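Local coordinates for protein cytochrome C (Marichromatium purpuratum 984, PDB 5LO9) that probably oxidises thiosulfate to tetrathionate and passes the electrons along its c-type hemes, at residues 54-60 against 158-163; 48-52 against 77-81. One frame throughout, in Å; residues are numbered along the deposited sequence.

In the fold
Helix 45-57 is common to both interactions. Its turn 48-52 packs on helix 74-86 within the first cytochrome c domain (interaction 2), and its C-terminal end and following loop, 54-60, meet the loop 158-163 of the second domain (interaction 1). Along the chain the order is 48-52, 54-60, 77-81, 158-163, so the segments of the two contacts alternate. Their centres lie about 14 Å apart, and they touch directly: Arg-60 NH1 is 2.8 Å from Gln-51 OE1, a probable hydrogen bond, and Arg-56 CZ packs 3.8 Å from Ile-77 CD1. One helix thus helps to line the pocket of the first heme and also reaches a propionate of the second.

Interaction 1: residues 54-60 against 158-163; sequences RFRAGQR and RRHGEP. With HEC (heme c), chain D; PGO (S-1,2-propanediol), chain I.
Helix 45-57 ends in a Schellman motif at Gly-58 (phi/psi 86/6); the chain turns through Gln-59 (-75/-16) and becomes extended at Arg-60 (-137/143), beside Arg-159, likewise extended (-143/135). CA atoms pair Gln-59 with His-160 (5.2 Å) and Arg-60 with Arg-159 (5.1 Å). A single backbone bond crosses, His-160 N to Gln-59 O at 3.1 Å. His-160, chi1 p, lays a ring face against Gln-59, whose CA sits 4.0 Å from the ring centroid in a CH-pi contact. Gly-161 has positive phi (96°), and a CB there would clash with Gln-59 CD. Arg-54 (chi1 m, chi2 -139° between wells, chi3 t) gives NH1 to Gln-59 OE1 (2.9 Å), while NE and NH2 bind O1D and O2D of one propionate of the second heme c (chain D), each at 3.0 Å; a propanediol lies beside it. Arg-159 is extended (all chi t); its NH2 reaches O1D (2.9 Å) and its NH1 O2A (3.2 Å) of the same heme, and NH1 also bonds Gln-150. On this guanidinium lies that of Arg-60 (m, t, p), centres 3.9 Å apart and planes at 9°; Arg-60 bonds Gln-51, Tyr-146 and a propionate of the first heme. This interface joins two cytochrome c domains. Stacking two like-charged guanidinium groups is probably tolerated because propionates of both hemes balance them, consistent with the propionates helping to join the domains.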
# COMPACT_ATOMS: atom_id res chain seq x y z
N ARG A 54 -32.67 19.60 -39.23
CA ARG A 54 -31.53 18.97 -39.90
C ARG A 54 -31.97 18.36 -41.22
O ARG A 54 -31.27 18.50 -42.24
CB ARG A 54 -30.90 17.87 -39.05
CG ARG A 54 -30.10 18.35 -37.86
CD ARG A 54 -28.82 17.57 -37.64
NE ARG A 54 -28.35 17.77 -36.29
CZ ARG A 54 -27.74 18.89 -35.89
NH1 ARG A 54 -27.53 19.90 -36.72
NH2 ARG A 54 -27.36 19.00 -34.64
N PHE A 55 -33.12 17.67 -41.22
CA PHE A 55 -33.67 17.11 -42.44
C PHE A 55 -33.88 18.23 -43.47
O PHE A 55 -33.52 18.08 -44.64
CB PHE A 55 -35.00 16.44 -42.13
CG PHE A 55 -34.91 15.06 -41.58
CD1 PHE A 55 -34.57 14.01 -42.40
CD2 PHE A 55 -35.23 14.79 -40.26
CE1 PHE A 55 -34.51 12.73 -41.90
CE2 PHE A 55 -35.16 13.52 -39.75
CZ PHE A 55 -34.80 12.49 -40.56
N ARG A 56 -34.44 19.36 -43.03
CA ARG A 56 -34.75 20.47 -43.92
C ARG A 56 -33.51 21.12 -44.50
O ARG A 56 -33.55 21.64 -45.62
CB ARG A 56 -35.60 21.48 -43.15
CG ARG A 56 -36.98 20.93 -42.90
CD ARG A 56 -37.63 21.59 -41.76
NE ARG A 56 -38.06 22.98 -41.96
CZ ARG A 56 -39.26 23.34 -42.39
NH1 ARG A 56 -40.14 22.41 -42.71
NH2 ARG A 56 -39.59 24.61 -42.49
N ALA A 57 -32.42 21.13 -43.74
CA ALA A 57 -31.14 21.72 -44.12
C ALA A 57 -30.26 20.78 -44.96
O ALA A 57 -29.23 21.23 -45.50
CB ALA A 57 -30.41 22.13 -42.84
N GLY A 58 -30.60 19.50 -45.06
CA GLY A 58 -29.77 18.56 -45.77
C GLY A 58 -28.68 17.93 -44.97
O GLY A 58 -27.87 17.20 -45.54
N GLN A 59 -28.61 18.17 -43.67
CA GLN A 59 -27.69 17.42 -42.83
C GLN A 59 -28.18 16.00 -42.56
O GLN A 59 -27.40 15.17 -42.07
CB GLN A 59 -27.52 18.16 -41.54
CG GLN A 59 -27.10 19.55 -41.76
CD GLN A 59 -27.07 20.30 -40.46
OE1 GLN A 59 -27.94 20.10 -39.60
NE2 GLN A 59 -26.09 21.13 -40.30
N ARG A 60 -29.45 15.72 -42.82
CA ARG A 60 -30.02 14.39 -42.73
C ARG A 60 -30.91 14.16 -43.93
O ARG A 60 -31.61 15.07 -44.38
CB ARG A 60 -30.86 14.22 -41.47
CG ARG A 60 -30.09 14.04 -40.22
CD ARG A 60 -31.08 13.85 -39.10
NE ARG A 60 -31.58 12.49 -39.02
CZ ARG A 60 -32.23 12.01 -37.97
NH1 ARG A 60 -32.43 12.80 -36.91
NH2 ARG A 60 -32.67 10.75 -37.97
N ARG A 158 -23.40 10.34 -44.83
CA ARG A 158 -24.80 10.60 -45.15
C ARG A 158 -25.56 11.22 -43.97
O ARG A 158 -26.78 11.38 -44.05
CB ARG A 158 -25.43 9.27 -45.59
CG ARG A 158 -24.77 8.64 -46.85
CD ARG A 158 -25.17 7.19 -47.05
NE ARG A 158 -24.86 6.77 -48.42
CZ ARG A 158 -23.86 5.94 -48.82
NH1 ARG A 158 -22.99 5.37 -47.97
NH2 ARG A 158 -23.74 5.67 -50.11
N ARG A 159 -24.88 11.50 -42.86
CA ARG A 159 -25.41 12.31 -41.76
C ARG A 159 -24.28 13.15 -41.20
O ARG A 159 -23.16 12.65 -41.00
CB ARG A 159 -26.00 11.49 -40.61
CG ARG A 159 -26.54 12.39 -39.49
CD ARG A 159 -27.45 11.70 -38.53
NE ARG A 159 -27.83 12.56 -37.42
CZ ARG A 159 -28.66 12.18 -36.43
NH1 ARG A 159 -29.19 10.96 -36.42
NH2 ARG A 159 -28.95 13.01 -35.44
N HIS A 160 -24.56 14.43 -40.96
CA HIS A 160 -23.54 15.32 -40.43
C HIS A 160 -24.23 16.49 -39.74
O HIS A 160 -25.44 16.47 -39.49
CB HIS A 160 -22.58 15.73 -41.56
CG HIS A 160 -23.28 16.32 -42.73
ND1 HIS A 160 -23.33 17.69 -42.94
CD2 HIS A 160 -23.98 15.75 -43.74
CE1 HIS A 160 -24.03 17.93 -44.03
NE2 HIS A 160 -24.44 16.77 -44.53
N GLY A 161 -23.44 17.50 -39.38
CA GLY A 161 -23.95 18.75 -38.85
C GLY A 161 -23.97 18.87 -37.34
O GLY A 161 -24.15 19.98 -36.82
N GLU A 162 -23.72 17.79 -36.61
CA GLU A 162 -23.80 17.84 -35.17
C GLU A 162 -22.59 18.59 -34.60
O GLU A 162 -21.56 18.71 -35.26
CB GLU A 162 -23.88 16.42 -34.61
CG GLU A 162 -22.55 15.60 -34.55
CD GLU A 162 -22.07 15.02 -35.84
OE1 GLU A 162 -22.78 15.11 -36.86
OE2 GLU A 162 -20.97 14.43 -35.82
N PRO A 163 -22.70 19.11 -33.38
CA PRO A 163 -21.61 19.89 -32.80
C PRO A 163 -20.29 19.15 -32.80
O PRO A 163 -20.23 17.95 -32.52
CB PRO A 163 -22.08 20.14 -31.36
CG PRO A 163 -23.58 20.02 -31.42
CD PRO A 163 -23.86 19.01 -32.48
FE HEC D . -23.63 9.61 -29.84
CHA HEC D . -26.37 11.17 -31.35
CHB HEC D . -24.80 6.51 -30.98
CHC HEC D . -20.99 8.02 -28.23
CHD HEC D . -22.33 12.72 -28.97
NA HEC D . -25.29 8.97 -30.95
C1A HEC D . -26.25 9.73 -31.45
C2A HEC D . -27.27 8.99 -32.20
C3A HEC D . -26.80 7.60 -32.11
C4A HEC D . -25.56 7.71 -31.31
CMA HEC D . -27.46 6.39 -32.71
CAA HEC D . -28.51 9.48 -32.91
CBA HEC D . -29.69 9.44 -31.95
CGA HEC D . -30.97 9.85 -32.64
O1A HEC D . -31.98 10.07 -31.94
O2A HEC D . -30.96 9.96 -33.89
NB HEC D . -23.01 7.63 -29.64
C1B HEC D . -23.60 6.54 -30.15
C2B HEC D . -22.89 5.28 -29.80
C3B HEC D . -21.75 5.75 -29.00
C4B HEC D . -21.93 7.21 -28.97
CMB HEC D . -23.26 3.89 -30.21
CAB HEC D . -20.66 4.96 -28.33
CBB HEC D . -19.95 4.11 -29.34
NC HEC D . -21.96 10.25 -28.78
C1C HEC D . -21.05 9.47 -28.20
C2C HEC D . -20.00 10.24 -27.50
C3C HEC D . -20.37 11.64 -27.72
C4C HEC D . -21.61 11.51 -28.54
CMC HEC D . -18.83 9.65 -26.76
CAC HEC D . -19.75 12.93 -27.23
CBC HEC D . -18.26 13.06 -27.24
ND HEC D . -24.23 11.58 -30.11
C1D HEC D . -23.58 12.66 -29.72
C2D HEC D . -24.28 13.92 -30.07
C3D HEC D . -25.47 13.49 -30.76
C4D HEC D . -25.34 12.00 -30.72
CMD HEC D . -23.85 15.30 -29.80
CAD HEC D . -26.55 14.37 -31.35
CBD HEC D . -26.31 14.62 -32.84
CGD HEC D . -27.21 15.72 -33.38
O1D HEC D . -27.71 15.50 -34.50
O2D HEC D . -27.42 16.76 -32.71
C1 PGO I . -26.98 23.55 -34.76
C2 PGO I . -26.33 22.65 -33.70
C3 PGO I . -25.21 21.79 -34.33
O1 PGO I . -26.67 23.00 -36.07
O2 PGO I . -27.30 21.80 -33.02

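Interaction 2: residues 48-52 against 77-81; sequences LATQI and IAAVS. With HEC (heme c), chain C.
Two helical segments, 48-52 of helix 45-57 and 77-81 of helix 74-86, cross with their N-to-C directions 136° apart and a closest axis approach of 9.4 Å. Leu-48 and Ser-81 have the nearest CA atoms, 5.6 Å apart. Ile-52 has the most surface covered. In the mt rotamer (chi1 -73°, chi2 162°) and with its CA-to-CB bond toward the partner helix, it places CG2 3.8 Å from Ile-77 CG1 and CD1 4.2 Å from Val-80 CG2. Ile-77, also mt, points back toward helix 45-57 and touches Ala-49, its CG2 4.1 Å from Ala-49 CB. This is the packing of the helix before the heme's methionine ligand, Met-65, on the C-terminal helix of a class I cytochrome c domain, and the helix pair forms one apolar wall of the first heme's pocket; here Val-80 also touches Leu-8 of the N-terminal helix 2-10. Ser-81 sits at the closest CA pair. Its chi1 of -55° (m) turns the hydroxyl back on its own helix, where OG donates to Ile-77 O at 2.8 Å, so that the residue packs as a small side chain: OG lies 3.5 Å from Ala-49 CB and 4.0 Å from Leu-48 CB, and Ser-81 O is 3.6 Å from Leu-48 CD1. On the heme side of the seam, Leu-48 CD2 and Ile-52 CG1 come within 3.7 and 3.9 Å of CMA of the first heme c (chain C), and Val-80 CG2 within 3.5 Å of its CMB.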
# COMPACT_ATOMS: atom_id res chain seq x y z
N LEU A 48 -35.85 17.25 -30.92
CA LEU A 48 -36.75 16.88 -32.01
C LEU A 48 -36.80 17.99 -33.05
O LEU A 48 -36.64 17.76 -34.26
CB LEU A 48 -38.14 16.60 -31.46
CG LEU A 48 -38.30 15.39 -30.55
CD1 LEU A 48 -39.71 15.41 -29.84
CD2 LEU A 48 -38.05 14.09 -31.36
N ALA A 49 -36.98 19.22 -32.60
CA ALA A 49 -37.05 20.33 -33.53
C ALA A 49 -35.75 20.49 -34.30
O ALA A 49 -35.76 20.81 -35.49
CB ALA A 49 -37.38 21.59 -32.78
N THR A 50 -34.61 20.35 -33.63
CA THR A 50 -33.33 20.44 -34.33
C THR A 50 -33.21 19.35 -35.38
O THR A 50 -32.71 19.59 -36.49
CB THR A 50 -32.17 20.35 -33.33
OG1 THR A 50 -32.13 21.53 -32.55
CG2 THR A 50 -30.81 20.20 -34.04
N GLN A 51 -33.71 18.15 -35.09
CA GLN A 51 -33.60 17.07 -36.06
C GLN A 51 -34.51 17.33 -37.25
O GLN A 51 -34.15 17.03 -38.39
CB GLN A 51 -33.91 15.72 -35.40
CG GLN A 51 -32.85 15.25 -34.37
CD GLN A 51 -31.44 15.49 -34.86
OE1 GLN A 51 -31.09 15.09 -35.97
NE2 GLN A 51 -30.65 16.21 -34.05
N ILE A 52 -35.73 17.83 -37.02
CA ILE A 52 -36.58 18.19 -38.15
C ILE A 52 -35.87 19.23 -39.01
O ILE A 52 -35.87 19.14 -40.24
CB ILE A 52 -37.96 18.66 -37.63
CG1 ILE A 52 -38.75 17.45 -37.11
CG2 ILE A 52 -38.75 19.31 -38.73
CD1 ILE A 52 -39.92 17.77 -36.21
N ILE A 77 -43.78 22.53 -36.47
CA ILE A 77 -42.57 21.93 -35.89
C ILE A 77 -42.59 22.07 -34.37
O ILE A 77 -42.50 21.09 -33.62
CB ILE A 77 -41.31 22.59 -36.50
CG1 ILE A 77 -41.12 22.16 -37.96
CG2 ILE A 77 -40.07 22.23 -35.78
CD1 ILE A 77 -40.07 22.96 -38.71
N ALA A 78 -42.72 23.30 -33.89
CA ALA A 78 -42.73 23.52 -32.45
C ALA A 78 -43.87 22.75 -31.76
O ALA A 78 -43.68 22.21 -30.67
CB ALA A 78 -42.83 24.99 -32.20
N ALA A 79 -45.03 22.64 -32.39
CA ALA A 79 -46.13 21.93 -31.73
C ALA A 79 -45.83 20.46 -31.57
O ALA A 79 -46.02 19.91 -30.47
CB ALA A 79 -47.42 22.09 -32.52
N VAL A 80 -45.38 19.78 -32.65
CA VAL A 80 -45.12 18.34 -32.53
C VAL A 80 -43.92 18.08 -31.64
O VAL A 80 -43.86 17.06 -30.97
CB VAL A 80 -44.92 17.61 -33.88
CG1 VAL A 80 -46.20 17.52 -34.64
CG2 VAL A 80 -43.82 18.27 -34.73
N SER A 81 -42.92 18.96 -31.66
CA SER A 81 -41.81 18.78 -30.74
C SER A 81 -42.30 18.78 -29.28
O SER A 81 -41.95 17.90 -28.50
CB SER A 81 -40.76 19.86 -30.97
OG SER A 81 -40.35 19.87 -32.34
FE HEC C . -40.68 10.67 -38.74
CHA HEC C . -37.30 10.09 -38.08
CHB HEC C . -40.64 13.44 -36.55
CHC HEC C . -43.97 11.47 -39.69
CHD HEC C . -40.81 7.77 -40.74
NA HEC C . -39.25 11.61 -37.53
C1A HEC C . -37.96 11.22 -37.40
C2A HEC C . -37.18 12.09 -36.47
C3A HEC C . -38.18 13.07 -36.04
C4A HEC C . -39.42 12.67 -36.74
CMA HEC C . -37.93 14.19 -35.10
CAA HEC C . -35.73 12.01 -36.04
CBA HEC C . -35.71 11.21 -34.75
CGA HEC C . -34.42 11.25 -33.96
O1A HEC C . -34.30 10.42 -33.03
O2A HEC C . -33.52 12.08 -34.22
NB HEC C . -42.04 12.16 -38.21
C1B HEC C . -41.84 13.14 -37.33
C2B HEC C . -43.01 14.02 -37.18
C3B HEC C . -43.99 13.45 -38.10
C4B HEC C . -43.29 12.31 -38.70
CMB HEC C . -43.12 15.19 -36.27
CAB HEC C . -45.37 13.96 -38.40
CBB HEC C . -45.25 15.39 -38.90
NC HEC C . -42.11 9.78 -39.97
C1C HEC C . -43.33 10.25 -40.24
C2C HEC C . -44.10 9.37 -41.14
C3C HEC C . -43.18 8.28 -41.44
C4C HEC C . -41.98 8.63 -40.65
CMC HEC C . -45.49 9.59 -41.62
CAC HEC C . -43.36 7.07 -42.30
CBC HEC C . -43.83 7.44 -43.67
ND HEC C . -39.31 9.21 -39.31
C1D HEC C . -39.56 8.16 -40.10
C2D HEC C . -38.38 7.31 -40.31
C3D HEC C . -37.34 7.96 -39.54
C4D HEC C . -38.02 9.15 -38.96
CMD HEC C . -38.27 6.07 -41.13
CAD HEC C . -35.90 7.53 -39.46
CBD HEC C . -35.19 8.51 -40.40
CGD HEC C . -33.72 8.22 -40.50
O1D HEC C . -32.91 9.17 -40.73
O2D HEC C . -33.39 7.03 -40.36